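Local coordinates for hydrolase, haloacid dehalogenase-like family (Chlorobaculum tepidum, PDB 2HCF), which binds magnesium and, as a member of the haloacid dehalogenase-like family, is probably a hydrolase of still undefined substrate, at residues F9-T14 and L115-F120; L15-S20 and T93-V98; L147-L152 and E180-C185; V174-T179 and R192-A197. All coordinates share one frame; numbering follows the deposited sequence.

Interaction 1 (F9-T14 and L115-F120); sequences FDIDGT and LLTGNF. With MG (magnesium ion), chain B.
D12 and N119 meet across the active-site end of a Rossmann-like HAD core, where the loop carrying the family's DxDxT signature (D10, D12, T14) leaves strand 5-9 beside the end of strand 111-116. Among the polar contacts, N119 ND2 donates to D12 OD1 over 2.6 Å, reaching that oxygen nearly along its C-O axis, with the acceptor in the amide plane of N119. The carboxylate and amide planes are turned 32° apart. K127 links the pair, as a salt-bridge partner of D12 OD2 and a hydrogen-bond donor to N119 OD1. At the strand ends, L116 N donates to F9 O at 2.9 Å, continuing the parallel pairing of the two strands, and T117 OG1 accepts from N119 N in an ST turn that fixes the start of the second loop. One water takes the N-H of D12, donates to D10 OD1 and hydrogen-bonds T117 OG1, so it ties both loops together.

The apolar part is I11, which points into the second segment. Its CG1 lies 3.8 Å from T117 OG1 and 4.0 Å from L115 CD2, while its CB lies 3.7 Å from N119 ND2, beside the bond to D12.

Metal binding completes the site. The CG of D10 stands anti to its backbone N (chi1 -180°), and OD2 ligates magnesium; D178 and three waters are further ligands. T14 OG1 donates to the anti lone pair of D10 OD2, and D12 contributes its backbone O, 2.1 Å from the magnesium.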
loop_
_atom_site.group_PDB
_atom_site.type_symbol
_atom_site.label_atom_id
_atom_site.label_comp_id
_atom_site.label_asym_id
_atom_site.label_seq_id
_atom_site.Cartn_x
_atom_site.Cartn_y
_atom_site.Cartn_z
ATOM N N PHE A 9 -4.100 4.180 -4.342
ATOM C CA PHE A 9 -4.178 4.184 -2.882
ATOM C C PHE A 9 -3.253 3.134 -2.289
ATOM O O PHE A 9 -3.251 1.941 -2.720
ATOM C CB PHE A 9 -5.583 3.785 -2.427
ATOM C CG PHE A 9 -6.600 4.913 -2.427
ATOM C CD1 PHE A 9 -6.754 5.720 -1.302
ATOM C CD2 PHE A 9 -7.472 5.103 -3.504
ATOM C CE1 PHE A 9 -7.705 6.730 -1.279
ATOM C CE2 PHE A 9 -8.411 6.104 -3.488
ATOM C CZ PHE A 9 -8.527 6.921 -2.366
ATOM N N ASP A 10 -2.480 3.584 -1.306
ATOM C CA ASP A 10 -1.848 2.731 -0.289
ATOM C C ASP A 10 -2.900 2.097 0.626
ATOM O O ASP A 10 -3.982 2.620 0.722
ATOM C CB ASP A 10 -0.925 3.626 0.523
ATOM C CG ASP A 10 -0.190 2.872 1.613
ATOM O OD1 ASP A 10 0.571 1.960 1.234
ATOM O OD2 ASP A 10 -0.358 3.226 2.814
ATOM N N ILE A 11 -2.596 0.960 1.262
ATOM C CA ILE A 11 -3.514 0.282 2.183
ATOM C C ILE A 11 -3.260 0.684 3.663
ATOM O O ILE A 11 -4.048 1.458 4.250
ATOM C CB ILE A 11 -3.450 -1.243 1.981
ATOM C CG1 ILE A 11 -3.753 -1.582 0.504
ATOM C CG2 ILE A 11 -4.404 -1.960 2.936
ATOM C CD1 ILE A 11 -3.792 -3.054 0.197
ATOM N N ASP A 12 -2.152 0.216 4.252
ATOM C CA ASP A 12 -1.939 0.328 5.701
ATOM C C ASP A 12 -1.641 1.754 6.113
ATOM O O ASP A 12 -0.767 2.413 5.506
ATOM C CB ASP A 12 -0.830 -0.606 6.180
ATOM C CG ASP A 12 -1.155 -2.088 5.879
ATOM O OD1 ASP A 12 -1.033 -2.475 4.710
ATOM O OD2 ASP A 12 -1.558 -2.825 6.789
ATOM N N GLY A 13 -2.417 2.234 7.084
ATOM C CA GLY A 13 -2.316 3.629 7.570
ATOM C C GLY A 13 -2.950 4.690 6.670
ATOM O O GLY A 13 -2.810 5.885 6.953
ATOM N N THR A 14 -3.619 4.247 5.590
ATOM C CA THR A 14 -4.312 5.080 4.623
ATOM C C THR A 14 -5.778 4.664 4.491
ATOM O O THR A 14 -6.690 5.475 4.696
ATOM C CB THR A 14 -3.634 4.992 3.252
ATOM O OG1 THR A 14 -2.257 5.405 3.356
ATOM C CG2 THR A 14 -4.326 5.871 2.227
ATOM N N LEU A 115 -4.563 0.101 -6.596
ATOM C CA LEU A 115 -3.794 -0.005 -5.387
ATOM C C LEU A 115 -2.353 0.175 -5.748
ATOM O O LEU A 115 -1.939 -0.301 -6.795
ATOM C CB LEU A 115 -3.959 -1.378 -4.795
ATOM C CG LEU A 115 -5.390 -1.638 -4.301
ATOM C CD1 LEU A 115 -5.557 -3.082 -4.064
ATOM C CD2 LEU A 115 -5.661 -0.862 -2.994
ATOM N N LEU A 116 -1.599 0.844 -4.888
ATOM C CA LEU A 116 -0.152 0.906 -4.966
ATOM C C LEU A 116 0.329 0.729 -3.534
ATOM O O LEU A 116 0.185 1.666 -2.718
ATOM C CB LEU A 116 0.329 2.253 -5.517
ATOM C CG LEU A 116 1.771 2.248 -6.014
ATOM C CD1 LEU A 116 2.028 3.391 -6.957
ATOM C CD2 LEU A 116 2.780 2.304 -4.873
ATOM N N THR A 117 0.826 -0.483 -3.226
ATOM C CA THR A 117 1.005 -0.904 -1.850
ATOM C C THR A 117 2.238 -1.745 -1.581
ATOM O O THR A 117 2.751 -2.414 -2.484
ATOM C CB THR A 117 -0.270 -1.648 -1.397
ATOM O OG1 THR A 117 -0.089 -2.190 -0.095
ATOM C CG2 THR A 117 -0.653 -2.710 -2.393
ATOM N N GLY A 118 2.714 -1.696 -0.328
ATOM C CA GLY A 118 3.845 -2.526 0.124
ATOM C C GLY A 118 3.419 -3.952 0.434
ATOM O O GLY A 118 4.261 -4.828 0.644
ATOM N N ASN A 119 2.113 -4.201 0.517
ATOM C CA ASN A 119 1.615 -5.561 0.694
ATOM C C ASN A 119 1.837 -6.435 -0.561
ATOM O O ASN A 119 1.711 -5.954 -1.697
ATOM C CB ASN A 119 0.099 -5.548 0.987
ATOM C CG ASN A 119 -0.253 -5.008 2.368
ATOM O OD1 ASN A 119 -0.217 -5.760 3.357
ATOM N ND2 ASN A 119 -0.690 -3.731 2.432
ATOM N N PHE A 120 2.147 -7.723 -0.353
ATOM C CA PHE A 120 1.932 -8.728 -1.372
ATOM C C PHE A 120 0.441 -8.630 -1.710
ATOM O O PHE A 120 -0.386 -8.309 -0.846
ATOM C CB PHE A 120 2.257 -10.151 -0.867
ATOM C CG PHE A 120 3.710 -10.372 -0.494
ATOM C CD1 PHE A 120 4.725 -10.175 -1.422
ATOM C CD2 PHE A 120 4.054 -10.834 0.775
ATOM C CE1 PHE A 120 6.079 -10.387 -1.070
ATOM C CE2 PHE A 120 5.377 -11.056 1.113
ATOM C CZ PHE A 120 6.391 -10.820 0.192
HETATM MG MG MG B . 0.925 3.095 4.391
HETATM O O HOH W 1 0.016 -0.763 2.077
HETATM O O HOH W 2 1.574 1.116 3.974
HETATM O O HOH W 3 1.919 2.989 6.402
HETATM O O HOH W 4 2.473 3.606 3.115
#

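Interaction 2 (L15-S20 and T93-V98); sequences LLKVES and TLLEGV
L95 lays its side chain against the backbone of L15 and L16: CG lies 3.8 Å from L16 CA, and CD1 approaches L16 N. CG is anti to the carbonyl carbon (chi1 -62°), and beyond it the CD2 branch meets K17 CG at 4.2 Å, the two side chains crossing at about a right angle. From CG outward the chain of K17 is extended, and NZ makes a weak hydrogen bond to T198 O.

Around the carbonyl of L15 the packing is closer. V98, in the first turn of helix 98-106, brings CG2 to within 3.5 Å of L15 O, and its other branch, CG1, touches L15 CD2 at 3.9 Å. The same oxygen accepts from L95 N along a very straight N-H (178°), the donor standing above the carbonyl plane. L15 and L16 also touch L128 of helix 121-129.

Backbone bonds hold the rest. K17 pairs with T93 as an antiparallel hydrogen-bonded pair, K17 N giving to T93 O and T93 N to K17 O, each at 2.9 Å. L16 and L94 form the neighbouring non-hydrogen-bonded pair, with L16 CB 3.3 Å from T93 O. A water joins K17 O to T93 OG1 at the more exposed end.

From L95 to V98 the chain makes a type II turn, with G97, whose positive phi suits a glycine, leading into helix 98-106. The arrangement is a two-stranded antiparallel ribbon just beyond the DxDxT loop, where the chain leaves for and returns from the helical cap inserted into the HAD core.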
loop_
_atom_site.group_PDB
_atom_site.type_symbol
_atom_site.label_atom_id
_atom_site.label_comp_id
_atom_site.label_asym_id
_atom_site.label_seq_id
_atom_site.Cartn_x
_atom_site.Cartn_y
_atom_site.Cartn_z
ATOM N N LEU A 15 -6.003 3.405 4.147
ATOM C CA LEU A 15 -7.393 2.877 4.119
ATOM C C LEU A 15 -7.787 2.177 5.402
ATOM O O LEU A 15 -8.943 2.207 5.811
ATOM C CB LEU A 15 -7.550 1.903 2.962
ATOM C CG LEU A 15 -7.248 2.442 1.559
ATOM C CD1 LEU A 15 -7.318 1.282 0.538
ATOM C CD2 LEU A 15 -8.247 3.526 1.206
ATOM N N LEU A 16 -6.841 1.484 6.002
ATOM C CA LEU A 16 -7.131 0.677 7.174
ATOM C C LEU A 16 -5.865 0.450 7.967
ATOM O O LEU A 16 -4.755 0.816 7.511
ATOM C CB LEU A 16 -7.760 -0.657 6.760
ATOM C CG LEU A 16 -6.968 -1.566 5.773
ATOM C CD1 LEU A 16 -5.865 -2.381 6.459
ATOM C CD2 LEU A 16 -7.964 -2.541 5.095
ATOM N N LYS A 17 -6.063 -0.117 9.162
ATOM C CA LYS A 17 -4.995 -0.623 10.020
ATOM C C LYS A 17 -5.308 -2.021 10.459
ATOM O O LYS A 17 -6.479 -2.420 10.515
ATOM C CB LYS A 17 -4.811 0.237 11.259
ATOM C CG LYS A 17 -4.235 1.598 10.908
ATOM C CD LYS A 17 -4.028 2.457 12.115
ATOM C CE LYS A 17 -3.491 3.823 11.660
ATOM N NZ LYS A 17 -3.291 4.781 12.778
ATOM N N VAL A 18 -4.233 -2.761 10.746
ATOM C CA VAL A 18 -4.328 -4.138 11.192
ATOM C C VAL A 18 -3.767 -4.265 12.580
ATOM O O VAL A 18 -2.827 -3.572 12.939
ATOM C CB VAL A 18 -3.551 -5.104 10.281
ATOM C CG1 VAL A 18 -3.953 -6.580 10.608
ATOM C CG2 VAL A 18 -3.861 -4.806 8.817
ATOM N N GLU A 19 -4.326 -5.214 13.318
ATOM C CA GLU A 19 -3.914 -5.522 14.672
ATOM C C GLU A 19 -2.474 -6.095 14.674
ATOM O O GLU A 19 -1.983 -6.508 13.642
ATOM C CB GLU A 19 -4.986 -6.466 15.241
ATOM C CG GLU A 19 -4.836 -6.891 16.606
ATOM C CD GLU A 19 -4.862 -5.784 17.600
ATOM O OE1 GLU A 19 -5.954 -5.248 17.892
ATOM O OE2 GLU A 19 -3.781 -5.509 18.133
ATOM N N SER A 20 -1.789 -6.031 15.827
ATOM C CA SER A 20 -0.361 -6.459 15.984
ATOM C C SER A 20 -0.046 -7.927 15.624
ATOM O O SER A 20 1.121 -8.298 15.447
ATOM C CB SER A 20 0.099 -6.225 17.433
ATOM O OG SER A 20 -0.658 -7.038 18.329
ATOM N N THR A 93 -9.267 -2.334 11.191
ATOM C CA THR A 93 -9.951 -1.105 11.506
ATOM C C THR A 93 -9.960 -0.256 10.239
ATOM O O THR A 93 -8.918 0.140 9.774
ATOM C CB THR A 93 -9.153 -0.364 12.589
ATOM O OG1 THR A 93 -9.211 -1.136 13.790
ATOM C CG2 THR A 93 -9.686 1.043 12.839
ATOM N N LEU A 94 -11.142 -0.016 9.683
ATOM C CA LEU A 94 -11.289 0.914 8.568
ATOM C C LEU A 94 -11.104 2.369 9.065
ATOM O O LEU A 94 -11.665 2.754 10.082
ATOM C CB LEU A 94 -12.666 0.681 7.924
ATOM C CG LEU A 94 -12.778 0.917 6.415
ATOM C CD1 LEU A 94 -12.062 -0.177 5.660
ATOM C CD2 LEU A 94 -14.209 0.991 5.966
ATOM N N LEU A 95 -10.281 3.169 8.386
ATOM C CA LEU A 95 -10.015 4.531 8.835
ATOM C C LEU A 95 -11.165 5.477 8.506
ATOM O O LEU A 95 -12.100 5.091 7.780
ATOM C CB LEU A 95 -8.691 4.991 8.256
ATOM C CG LEU A 95 -7.552 4.115 8.753
ATOM C CD1 LEU A 95 -6.207 4.640 8.244
ATOM C CD2 LEU A 95 -7.529 4.047 10.284
ATOM N N GLU A 96 -11.113 6.701 9.045
ATOM C CA GLU A 96 -12.273 7.605 9.009
ATOM C C GLU A 96 -12.610 8.003 7.578
ATOM O O GLU A 96 -11.733 8.448 6.847
ATOM C CB GLU A 96 -12.032 8.871 9.865
ATOM C CG GLU A 96 -13.259 9.803 9.878
ATOM C CD GLU A 96 -13.158 10.949 10.880
ATOM O OE1 GLU A 96 -12.044 11.245 11.358
ATOM O OE2 GLU A 96 -14.214 11.559 11.167
ATOM N N GLY A 97 -13.847 7.789 7.157
ATOM C CA GLY A 97 -14.316 8.295 5.849
ATOM C C GLY A 97 -13.960 7.475 4.615
ATOM O O GLY A 97 -14.305 7.842 3.486
ATOM N N VAL A 98 -13.282 6.351 4.823
ATOM C CA VAL A 98 -12.730 5.569 3.714
ATOM C C VAL A 98 -13.813 4.973 2.796
ATOM O O VAL A 98 -13.731 5.104 1.578
ATOM C CB VAL A 98 -11.805 4.479 4.260
ATOM C CG1 VAL A 98 -11.542 3.368 3.208
ATOM C CG2 VAL A 98 -10.536 5.119 4.765
HETATM O O HOH W 5 -7.203 -3.035 13.672
#

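Interaction 3 (L147-L152 and E180-C185)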
loop_
_atom_site.group_PDB
_atom_site.type_symbol
_atom_site.label_atom_id
_atom_site.label_comp_id
_atom_site.label_asym_id
_atom_site.label_seq_id
_atom_site.Cartn_x
_atom_site.Cartn_y
_atom_site.Cartn_z
ATOM N N LEU A 147 10.988 -4.924 -4.927
ATOM C CA LEU A 147 11.470 -4.711 -3.566
ATOM C C LEU A 147 11.534 -3.212 -3.253
ATOM O O LEU A 147 11.508 -2.828 -2.098
ATOM C CB LEU A 147 12.871 -5.333 -3.380
ATOM C CG LEU A 147 13.027 -6.856 -3.546
ATOM C CD1 LEU A 147 14.515 -7.227 -3.561
ATOM C CD2 LEU A 147 12.316 -7.640 -2.466
ATOM N N ASP A 148 11.616 -2.378 -4.297
ATOM C CA ASP A 148 11.729 -0.924 -4.159
ATOM C C ASP A 148 10.430 -0.239 -4.574
ATOM O O ASP A 148 9.967 -0.420 -5.721
ATOM C CB ASP A 148 12.852 -0.443 -5.053
ATOM C CG ASP A 148 13.002 1.073 -5.056
ATOM O OD1 ASP A 148 12.234 1.767 -4.351
ATOM O OD2 ASP A 148 13.925 1.556 -5.756
ATOM N N ARG A 149 9.856 0.541 -3.653
ATOM C CA ARG A 149 8.512 1.151 -3.840
ATOM C C ARG A 149 8.517 2.047 -5.074
ATOM O O ARG A 149 7.506 2.242 -5.729
ATOM C CB ARG A 149 8.045 1.974 -2.616
ATOM C CG ARG A 149 6.521 2.213 -2.620
ATOM C CD ARG A 149 6.022 3.143 -1.535
ATOM N NE ARG A 149 4.576 3.107 -1.600
ATOM C CZ ARG A 149 3.827 2.385 -0.799
ATOM N NH1 ARG A 149 4.378 1.705 0.194
ATOM N NH2 ARG A 149 2.512 2.378 -0.959
ATOM N N ASN A 150 9.690 2.584 -5.382
ATOM C CA ASN A 150 9.854 3.521 -6.510
ATOM C C ASN A 150 9.772 2.927 -7.904
ATOM O O ASN A 150 9.684 3.682 -8.875
ATOM C CB ASN A 150 11.154 4.297 -6.351
ATOM C CG ASN A 150 11.113 5.234 -5.162
ATOM O OD1 ASN A 150 10.037 5.567 -4.648
ATOM N ND2 ASN A 150 12.284 5.661 -4.716
ATOM N N GLU A 151 9.777 1.597 -8.004
ATOM C CA GLU A 151 9.450 0.899 -9.256
ATOM C C GLU A 151 7.935 0.783 -9.497
ATOM O O GLU A 151 7.496 0.714 -10.648
ATOM C CB GLU A 151 10.077 -0.499 -9.249
ATOM C CG GLU A 151 11.610 -0.465 -9.163
ATOM C CD GLU A 151 12.242 -1.853 -9.127
ATOM O OE1 GLU A 151 11.688 -2.805 -9.759
ATOM O OE2 GLU A 151 13.305 -1.988 -8.455
ATOM N N LEU A 152 7.143 0.794 -8.423
ATOM C CA LEU A 152 5.690 0.550 -8.511
ATOM C C LEU A 152 4.822 1.525 -9.341
ATOM O O LEU A 152 3.917 1.079 -10.041
ATOM C CB LEU A 152 5.101 0.420 -7.110
ATOM C CG LEU A 152 5.485 -0.786 -6.235
ATOM C CD1 LEU A 152 4.409 -1.037 -5.184
ATOM C CD2 LEU A 152 5.771 -2.034 -7.033
ATOM N N GLU A 180 6.468 9.141 4.079
ATOM C CA GLU A 180 7.400 9.729 3.135
ATOM C C GLU A 180 7.587 8.854 1.887
ATOM O O GLU A 180 7.903 9.367 0.824
ATOM C CB GLU A 180 8.757 9.956 3.790
ATOM C CG GLU A 180 9.509 8.703 4.089
ATOM C CD GLU A 180 10.857 8.967 4.750
ATOM O OE1 GLU A 180 11.664 9.700 4.145
ATOM O OE2 GLU A 180 11.098 8.448 5.867
ATOM N N HIS A 181 7.384 7.540 2.021
ATOM C CA HIS A 181 7.627 6.623 0.905
ATOM C C HIS A 181 6.549 6.763 -0.165
ATOM O O HIS A 181 6.821 6.647 -1.359
ATOM C CB HIS A 181 7.728 5.193 1.414
ATOM C CG HIS A 181 8.742 5.030 2.499
ATOM N ND1 HIS A 181 10.064 5.402 2.333
ATOM C CD2 HIS A 181 8.626 4.607 3.774
ATOM C CE1 HIS A 181 10.723 5.163 3.452
ATOM N NE2 HIS A 181 9.877 4.666 4.338
ATOM N N ASP A 182 5.317 6.995 0.275
ATOM C CA ASP A 182 4.228 7.303 -0.615
ATOM C C ASP A 182 4.511 8.596 -1.381
ATOM O O ASP A 182 4.419 8.644 -2.609
ATOM C CB ASP A 182 2.936 7.401 0.180
ATOM C CG ASP A 182 2.669 6.129 0.946
ATOM O OD1 ASP A 182 2.199 5.181 0.315
ATOM O OD2 ASP A 182 2.958 6.057 2.158
ATOM N N ILE A 183 4.886 9.620 -0.654
ATOM C CA ILE A 183 5.103 10.895 -1.276
ATOM C C ILE A 183 6.240 10.779 -2.293
ATOM O O ILE A 183 6.207 11.375 -3.385
ATOM C CB ILE A 183 5.452 11.981 -0.210
ATOM C CG1 ILE A 183 4.258 12.224 0.712
ATOM C CG2 ILE A 183 5.807 13.288 -0.895
ATOM C CD1 ILE A 183 4.589 12.947 1.991
ATOM N N ARG A 184 7.263 10.023 -1.924
ATOM C CA ARG A 184 8.492 9.947 -2.712
ATOM C C ARG A 184 8.232 9.146 -3.980
ATOM O O ARG A 184 8.687 9.482 -5.046
ATOM C CB ARG A 184 9.603 9.284 -1.901
ATOM C CG ARG A 184 10.794 8.816 -2.751
ATOM C CD ARG A 184 12.023 8.479 -1.930
ATOM N NE ARG A 184 12.095 9.321 -0.746
ATOM C CZ ARG A 184 11.924 8.897 0.506
ATOM N NH1 ARG A 184 11.732 7.601 0.800
ATOM N NH2 ARG A 184 11.966 9.788 1.474
ATOM N N CYS A 185 7.456 8.079 -3.869
ATOM C CA CYS A 185 7.258 7.248 -5.084
ATOM C C CYS A 185 6.432 7.993 -6.160
ATOM O O CYS A 185 6.602 7.751 -7.354
ATOM C CB CYS A 185 6.738 5.860 -4.752
ATOM S SG CYS A 185 5.021 5.763 -4.486
HETATM O O HOH W 6 2.264 5.048 -2.274
HETATM O O HOH W 7 9.312 5.313 -2.057
#
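The magnesium site of this HAD-type fold is flanked by R149 and D182, the first from the loop before helix 152-164, the second from helix 180-187. D182 OD1 lies over one face of the R149 guanidinium, offset toward its rim and 3.1 Å from NH2. The carboxylate and guanidinium planes are 62° apart and no N-H points at the oxygen, which makes this a salt bridge of charges alone. A water adds the directed link that the pair lacks, accepting from R149 NH2 and donating to D182 OD1 at 2.6 Å. R149 NH2 also forms a salt bridge with the metal ligand D10, and NH1 donates to G47 O; D182 OD2 is hydrogen-bonded by T179.

R149 gets there by a chain extended from CG to NE, with CG anti to the backbone N (chi1 -162°). On the way CD passes 3.6 Å from H181 O, and C185 SG sits at the guanidinium edge, 3.9 Å from NE. An alanine in place of R149 would probably leave the carboxylates of D10 and D182 without this shared positive partner and open a gap beside C185 and H181.

N150 adds a second contact. Its backbone N is held by D148 OD1 in an Asx turn. A second water donates both to H181 O and to N150 OD1, and OD1 itself rests 3.3 Å from C185 CB.

Interaction 4 (V174-T179 and R192-A197). With MG (magnesium ion), chain B.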
loop_
_atom_site.group_PDB
_atom_site.type_symbol
_atom_site.label_atom_id
_atom_site.label_comp_id
_atom_site.label_asym_id
_atom_site.label_seq_id
_atom_site.Cartn_x
_atom_site.Cartn_y
_atom_site.Cartn_z
ATOM N N VAL A 174 -2.873 10.527 -9.407
ATOM C CA VAL A 174 -2.932 10.873 -7.986
ATOM C C VAL A 174 -2.514 9.655 -7.162
ATOM O O VAL A 174 -3.084 8.557 -7.296
ATOM C CB VAL A 174 -4.355 11.344 -7.583
ATOM C CG1 VAL A 174 -4.425 11.680 -6.107
ATOM C CG2 VAL A 174 -4.763 12.541 -8.414
ATOM N N ILE A 175 -1.494 9.859 -6.334
ATOM C CA ILE A 175 -0.979 8.813 -5.491
ATOM C C ILE A 175 -1.172 9.171 -4.030
ATOM O O ILE A 175 -0.690 10.200 -3.567
ATOM C CB ILE A 175 0.471 8.539 -5.823
ATOM C CG1 ILE A 175 0.519 7.716 -7.111
ATOM C CG2 ILE A 175 1.164 7.768 -4.728
ATOM C CD1 ILE A 175 1.833 7.758 -7.830
ATOM N N ILE A 176 -1.884 8.302 -3.314
ATOM C CA ILE A 176 -2.329 8.596 -1.952
ATOM C C ILE A 176 -1.721 7.626 -0.929
ATOM O O ILE A 176 -1.836 6.387 -1.076
ATOM C CB ILE A 176 -3.875 8.549 -1.866
ATOM C CG1 ILE A 176 -4.483 9.572 -2.829
ATOM C CG2 ILE A 176 -4.360 8.794 -0.437
ATOM C CD1 ILE A 176 -5.942 9.299 -3.204
ATOM N N GLY A 177 -1.146 8.199 0.132
ATOM C CA GLY A 177 -0.626 7.436 1.264
ATOM C C GLY A 177 -0.261 8.242 2.499
ATOM O O GLY A 177 -0.463 9.447 2.543
ATOM N N ASP A 178 0.335 7.561 3.480
ATOM C CA ASP A 178 0.546 8.079 4.837
ATOM C C ASP A 178 1.998 8.253 5.292
ATOM O O ASP A 178 2.212 8.599 6.458
ATOM C CB ASP A 178 -0.181 7.174 5.838
ATOM C CG ASP A 178 0.485 5.782 5.970
ATOM O OD1 ASP A 178 0.550 5.089 4.926
ATOM O OD2 ASP A 178 0.914 5.400 7.109
ATOM N N THR A 179 2.979 8.022 4.397
ATOM C CA THR A 179 4.403 8.123 4.754
ATOM C C THR A 179 5.219 8.841 3.712
ATOM O O THR A 179 4.770 9.096 2.590
ATOM C CB THR A 179 5.083 6.728 4.942
ATOM O OG1 THR A 179 5.505 6.215 3.658
ATOM C CG2 THR A 179 4.125 5.750 5.622
ATOM N N ARG A 192 0.569 13.775 -8.756
ATOM C CA ARG A 192 0.065 14.553 -7.630
ATOM C C ARG A 192 0.004 13.639 -6.407
ATOM O O ARG A 192 -0.740 12.651 -6.406
ATOM C CB ARG A 192 -1.333 15.119 -7.948
ATOM C CG ARG A 192 -1.322 16.156 -9.069
ATOM C CD ARG A 192 -2.625 16.932 -9.195
ATOM N NE ARG A 192 -3.676 16.149 -9.851
ATOM C CZ ARG A 192 -4.852 15.821 -9.327
ATOM N NH1 ARG A 192 -5.195 16.149 -8.083
ATOM N NH2 ARG A 192 -5.692 15.120 -10.075
ATOM N N SER A 193 0.765 13.965 -5.371
ATOM C CA SER A 193 0.763 13.211 -4.134
ATOM C C SER A 193 -0.213 13.850 -3.175
ATOM O O SER A 193 -0.239 15.072 -3.026
ATOM C CB SER A 193 2.152 13.105 -3.516
ATOM O OG SER A 193 2.694 14.377 -3.297
ATOM N N ILE A 194 -1.068 13.015 -2.575
ATOM C CA ILE A 194 -1.896 13.443 -1.461
ATOM C C ILE A 194 -1.492 12.584 -0.264
ATOM O O ILE A 194 -1.634 11.368 -0.297
ATOM C CB ILE A 194 -3.413 13.275 -1.741
ATOM C CG1 ILE A 194 -3.905 14.195 -2.871
ATOM C CG2 ILE A 194 -4.238 13.516 -0.468
ATOM C CD1 ILE A 194 -5.283 13.730 -3.420
ATOM N N ALA A 195 -0.974 13.215 0.775
ATOM C CA ALA A 195 -0.554 12.517 1.983
ATOM C C ALA A 195 -1.652 12.697 3.007
ATOM O O ALA A 195 -2.285 13.772 3.056
ATOM C CB ALA A 195 0.719 13.085 2.492
ATOM N N VAL A 196 -1.874 11.657 3.814
ATOM C CA VAL A 196 -2.858 11.685 4.885
ATOM C C VAL A 196 -2.177 11.230 6.176
ATOM O O VAL A 196 -1.478 10.214 6.198
ATOM C CB VAL A 196 -4.106 10.834 4.488
ATOM C CG1 VAL A 196 -3.727 9.418 4.214
ATOM C CG2 VAL A 196 -5.190 10.955 5.539
ATOM N N ALA A 197 -2.327 12.018 7.247
ATOM C CA ALA A 197 -1.545 11.820 8.479
ATOM C C ALA A 197 -2.276 10.896 9.443
ATOM O O ALA A 197 -2.366 11.163 10.651
ATOM C CB ALA A 197 -1.221 13.172 9.126
HETATM MG MG MG B . 0.925 3.095 4.391
HETATM O O HOH W 3 1.919 2.989 6.402
HETATM O O HOH W 2 1.574 1.116 3.974
HETATM O O HOH W 4 2.473 3.606 3.115
#
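Strands 174-177 and 192-196 run parallel, their axes approaching to 4.7 Å and crossing at -19°, and are joined by four backbone hydrogen bonds: I175 N to R192 O, I194 N to I175 O, G177 N to I194 O and V196 N to G177 O. On the face bearing V174, I176, R192 and I194, V174 meets two partners. Its CG1, anti to the backbone N (chi1 179°), presses on I194 CD1 at 3.5 Å, tighter than usual for two carbons. The other branch, CG2, lies over a face of the R192 guanidinium, offset toward the rim and 3.2 Å from NH2; that group is held by S171 O through NE and by I228 O through NH2. An alanine at V174 would probably open a gap beside I194 CD1 and leave the guanidinium without its methyl neighbour on this face. I176 and I194 lie side by side, CG1 of the former 4.0 Å from CB of the latter, both touching I228 of helix 221-229.

The strands belong to a beta-alpha-beta crossover of the Rossmann-like HAD sheet, with helix 180-187 on the opposite face, against I175, S193 and A195. V196 CG1 lies 3.7 Å from G177 O. At the C-terminal end of the first strand, D178 CB approaches V196 O at 3.3 Å while the carboxylate turns to the metal: D178 OD1 ligates magnesium at 2.1 Å, and OD2 accepts from one of the metal-bound waters.

In the fold
Interactions 1 and 4 are buried and belong to the same parallel sheet, with strand 5-9 lying between strands 111-116 and 173-177: D10 N bonds to I176 O, and both contacts supply magnesium ligands. Interaction 4 is mostly backbone pairing and aliphatic packing, whereas interaction 1 mixes a short strand pairing with polar loop chemistry. Interaction 3, only partly buried, works through charge and water; R149 joins it to D10 of interaction 1, and helix 180-187 is the crossover helix between the strands of interaction 4. Interaction 2 is also only partly buried, with T93 exposed; nested in the chain loop closed by interaction 1, its small antiparallel ribbon combines backbone bonds with leucine packing.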